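Local coordinates for protein particle-associated glycoside hydrolase (Acinetobacter phage Fri1, PDB 6C72) that probably degrades the capsular polysaccharide of Acinetobacter baumannii as a tailspike depolymerase, clearing the way for phage entry into the host cell, at residues Tyr529-Val534 against Ala544-Ile549. Numbering follows the deposited sequence.
With ZN (zinc ion), chain J.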
ATOM      1  N   TYR A 529     -42.908 -35.932 -25.021  1.00 26.45           N
ATOM      2  CA  TYR A 529     -41.503 -36.220 -24.746  1.00 25.83           C
ATOM      3  C   TYR A 529     -41.039 -37.094 -25.910  1.00 25.00           C
ATOM      4  O   TYR A 529     -41.345 -38.295 -25.964  1.00 25.65           O
ATOM      5  CB  TYR A 529     -41.295 -36.895 -23.398  1.00 26.72           C
ATOM      6  CG  TYR A 529     -39.851 -36.862 -22.952  1.00 25.98           C
ATOM      7  CD1 TYR A 529     -38.881 -37.606 -23.624  1.00 25.34           C
ATOM      8  CD2 TYR A 529     -39.459 -36.134 -21.828  1.00 26.00           C
ATOM      9  CE1 TYR A 529     -37.551 -37.586 -23.227  1.00 24.82           C
ATOM     10  CE2 TYR A 529     -38.129 -36.119 -21.405  1.00 25.49           C
ATOM     11  CZ  TYR A 529     -37.178 -36.848 -22.112  1.00 25.14           C
ATOM     12  OH  TYR A 529     -35.854 -36.842 -21.711  1.00 25.65           O
ATOM     13  N   VAL A 530     -40.368 -36.466 -26.864  1.00 28.73           N
ATOM     14  CA  VAL A 530     -40.005 -37.081 -28.131  1.00 27.77           C
ATOM     15  C   VAL A 530     -38.498 -36.990 -28.283  1.00 26.79           C
ATOM     16  O   VAL A 530     -37.914 -35.924 -28.057  1.00 26.37           O
ATOM     17  CB  VAL A 530     -40.723 -36.387 -29.304  1.00 27.14           C
ATOM     18  CG1 VAL A 530     -40.204 -36.886 -30.642  1.00 26.34           C
ATOM     19  CG2 VAL A 530     -42.219 -36.590 -29.182  1.00 28.53           C
ATOM     20  N   GLU A 531     -37.867 -38.105 -28.632  1.00 37.11           N
ATOM     21  CA  GLU A 531     -36.440 -38.137 -28.909  1.00 36.39           C
ATOM     22  C   GLU A 531     -36.227 -38.372 -30.400  1.00 35.50           C
ATOM     23  O   GLU A 531     -36.769 -39.323 -30.970  1.00 35.84           O
ATOM     24  CB  GLU A 531     -35.742 -39.208 -28.069  1.00 37.22           C
ATOM     25  CG  GLU A 531     -35.721 -38.882 -26.578  1.00 38.31           C
ATOM     26  CD  GLU A 531     -35.167 -40.006 -25.710  1.00 38.67           C
ATOM     27  OE1 GLU A 531     -35.205 -41.186 -26.133  1.00 38.34           O
ATOM     28  OE2 GLU A 531     -34.661 -39.708 -24.605  1.00 38.95           O
ATOM     29  N   LEU A 532     -35.471 -37.482 -31.031  1.00 26.71           N
ATOM     30  CA  LEU A 532     -35.083 -37.618 -32.425  1.00 26.43           C
ATOM     31  C   LEU A 532     -33.574 -37.809 -32.492  1.00 26.28           C
ATOM     32  O   LEU A 532     -32.823 -37.153 -31.757  1.00 26.13           O
ATOM     33  CB  LEU A 532     -35.500 -36.385 -33.244  1.00 26.34           C
ATOM     34  CG  LEU A 532     -36.974 -35.956 -33.232  1.00 26.75           C
ATOM     35  CD1 LEU A 532     -37.202 -34.817 -34.187  1.00 27.50           C
ATOM     36  CD2 LEU A 532     -37.916 -37.118 -33.568  1.00 27.37           C
ATOM     37  N   PHE A 533     -33.132 -38.682 -33.399  1.00 29.17           N
ATOM     38  CA  PHE A 533     -31.736 -39.099 -33.498  1.00 29.36           C
ATOM     39  C   PHE A 533     -31.243 -38.905 -34.924  1.00 29.91           C
ATOM     40  O   PHE A 533     -32.001 -39.091 -35.881  1.00 30.45           O
ATOM     41  CB  PHE A 533     -31.569 -40.572 -33.092  1.00 29.82           C
ATOM     42  CG  PHE A 533     -32.088 -40.881 -31.719  1.00 30.02           C
ATOM     43  CD1 PHE A 533     -33.442 -41.082 -31.499  1.00 30.17           C
ATOM     44  CD2 PHE A 533     -31.218 -40.957 -30.639  1.00 30.40           C
ATOM     45  CE1 PHE A 533     -33.910 -41.358 -30.228  1.00 30.72           C
ATOM     46  CE2 PHE A 533     -31.679 -41.239 -29.365  1.00 30.94           C
ATOM     47  CZ  PHE A 533     -33.018 -41.439 -29.153  1.00 31.10           C
ATOM     48  N   VAL A 534     -29.994 -38.474 -35.065  1.00 32.23           N
ATOM     49  CA  VAL A 534     -29.373 -38.265 -36.369  1.00 33.48           C
ATOM     50  C   VAL A 534     -27.921 -38.717 -36.299  1.00 33.86           C
ATOM     51  O   VAL A 534     -27.228 -38.450 -35.313  1.00 33.15           O
ATOM     52  CB  VAL A 534     -29.424 -36.785 -36.801  1.00 34.13           C
ATOM     53  CG1 VAL A 534     -29.057 -36.651 -38.263  1.00 36.58           C
ATOM     54  CG2 VAL A 534     -30.776 -36.205 -36.553  1.00 33.70           C
ATOM     55  N   ALA A 544     -33.788 -41.242 -36.916  1.00 27.62           N
ATOM     56  CA  ALA A 544     -34.685 -42.159 -36.226  1.00 27.32           C
ATOM     57  C   ALA A 544     -35.410 -41.361 -35.156  1.00 27.06           C
ATOM     58  O   ALA A 544     -34.958 -40.289 -34.750  1.00 26.78           O
ATOM     59  CB  ALA A 544     -33.940 -43.354 -35.606  1.00 27.21           C
ATOM     60  N   HIS A 545     -36.516 -41.911 -34.670  1.00 33.62           N
ATOM     61  CA  HIS A 545     -37.347 -41.206 -33.714  1.00 33.73           C
ATOM     62  C   HIS A 545     -37.767 -42.175 -32.623  1.00 34.15           C
ATOM     63  O   HIS A 545     -37.771 -43.391 -32.813  1.00 34.21           O
ATOM     64  CB  HIS A 545     -38.588 -40.595 -34.389  1.00 34.03           C
ATOM     65  CG  HIS A 545     -39.526 -41.617 -34.944  1.00 34.44           C
ATOM     66  ND1 HIS A 545     -39.495 -42.023 -36.262  1.00 34.42           N
ATOM     67  CD2 HIS A 545     -40.506 -42.340 -34.348  1.00 34.94           C
ATOM     68  CE1 HIS A 545     -40.423 -42.946 -36.456  1.00 34.69           C
ATOM     69  NE2 HIS A 545     -41.048 -43.159 -35.310  1.00 35.05           N
ATOM     70  N   ASN A 546     -38.121 -41.613 -31.471  1.00 31.56           N
ATOM     71  CA  ASN A 546     -38.620 -42.378 -30.329  1.00 32.31           C
ATOM     72  C   ASN A 546     -39.601 -41.470 -29.594  1.00 33.08           C
ATOM     73  O   ASN A 546     -39.183 -40.582 -28.844  1.00 33.15           O
ATOM     74  CB  ASN A 546     -37.485 -42.821 -29.418  1.00 32.22           C
ATOM     75  CG  ASN A 546     -37.983 -43.531 -28.151  1.00 32.96           C
ATOM     76  OD1 ASN A 546     -38.966 -44.269 -28.177  1.00 33.34           O
ATOM     77  ND2 ASN A 546     -37.310 -43.277 -27.024  1.00 33.18           N
ATOM     78  N   GLU A 547     -40.894 -41.684 -29.825  1.00 37.50           N
ATOM     79  CA  GLU A 547     -41.940 -40.900 -29.174  1.00 38.53           C
ATOM     80  C   GLU A 547     -42.310 -41.622 -27.885  1.00 39.61           C
ATOM     81  O   GLU A 547     -43.086 -42.580 -27.894  1.00 40.19           O
ATOM     82  CB  GLU A 547     -43.147 -40.727 -30.087  1.00 38.93           C
ATOM     83  CG  GLU A 547     -42.841 -39.972 -31.356  1.00 37.92           C
ATOM     84  CD  GLU A 547     -44.070 -39.730 -32.214  1.00 38.44           C
ATOM     85  OE1 GLU A 547     -45.214 -39.809 -31.706  1.00 39.70           O
ATOM     86  OE2 GLU A 547     -43.888 -39.502 -33.425  1.00 37.79           O
ATOM     87  N   VAL A 548     -41.744 -41.158 -26.772  1.00 25.64           N
ATOM     88  CA  VAL A 548     -42.061 -41.722 -25.464  1.00 26.82           C
ATOM     89  C   VAL A 548     -43.437 -41.260 -25.007  1.00 27.01           C
ATOM     90  O   VAL A 548     -44.246 -42.052 -24.511  1.00 28.38           O
ATOM     91  CB  VAL A 548     -40.968 -41.323 -24.457  1.00 26.69           C
ATOM     92  CG1 VAL A 548     -41.276 -41.889 -23.090  1.00 28.24           C
ATOM     93  CG2 VAL A 548     -39.611 -41.798 -24.947  1.00 26.58           C
ATOM     94  N   ILE A 549     -43.692 -39.956 -25.138  1.00 26.08           N
ATOM     95  CA  ILE A 549     -44.979 -39.318 -24.897  1.00 27.35           C
ATOM     96  C   ILE A 549     -45.264 -38.410 -26.083  1.00 26.90           C
ATOM     97  O   ILE A 549     -44.395 -37.633 -26.492  1.00 25.51           O
ATOM     98  CB  ILE A 549     -44.972 -38.506 -23.585  1.00 27.73           C
ATOM     99  CG1 ILE A 549     -44.911 -39.420 -22.365  1.00 28.16           C
ATOM    100  CG2 ILE A 549     -46.137 -37.511 -23.516  1.00 28.61           C
ATOM    101  CD1 ILE A 549     -44.697 -38.658 -21.092  1.00 28.23           C
TER
HETATM  102 ZN    ZN J 807     -42.825 -44.262 -34.494  1.00 86.27          ZN
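Glu531 and Asn546 face each other as an antiparallel hydrogen-bonded pair, and their side chains run side by side to add a bond of their own. Asn546 ND2 donates to Glu531 OE1 at 3.1 Å, reaching the oxygen on its anti side and somewhat out of the carboxylate plane, while OE1 lies close to the amide plane. With CG anti to the backbone N, chi1 175°, the Asn546 amide lies alongside the Glu531 side chain. Asn546 CB rests 3.9 Å from Phe533 CE1, at the ring edge. Between the backbones, Glu531 N gives a nearly straight bond to Asn546 O, and Asn546 N returns one to Glu531 O at 2.7 Å. The two strands, 528-536 and 541-550, form a beta hairpin at one edge, within this chain, of the antiparallel sheet near the C terminus, with 541-550 outermost, well away from the parallel beta-helix that precedes it. A classic bulge interrupts the pairing where Val548 and Ile549 together face Tyr529: Tyr529 O accepts a straight bond from Ile549 N at 3.0 Å and a weak, bent one from Val548 N. On the face opposite Glu531 and Asn546, Leu532 CD2 packs 3.6 Å from His545 CB, beyond which the imidazole swings away and binds a zinc ion through NE2 at 2.2 Å. Farther out, Lys512 forms a salt bridge with Glu531 OE2, giving the carboxylate a second partner. On the face that carries Glu531 and Asn546, Phe533 meets Tyr529 of the third subunit edge-to-face, and Tyr529 meets Phe533 of the second subunit likewise, joining the hairpins of the trimer.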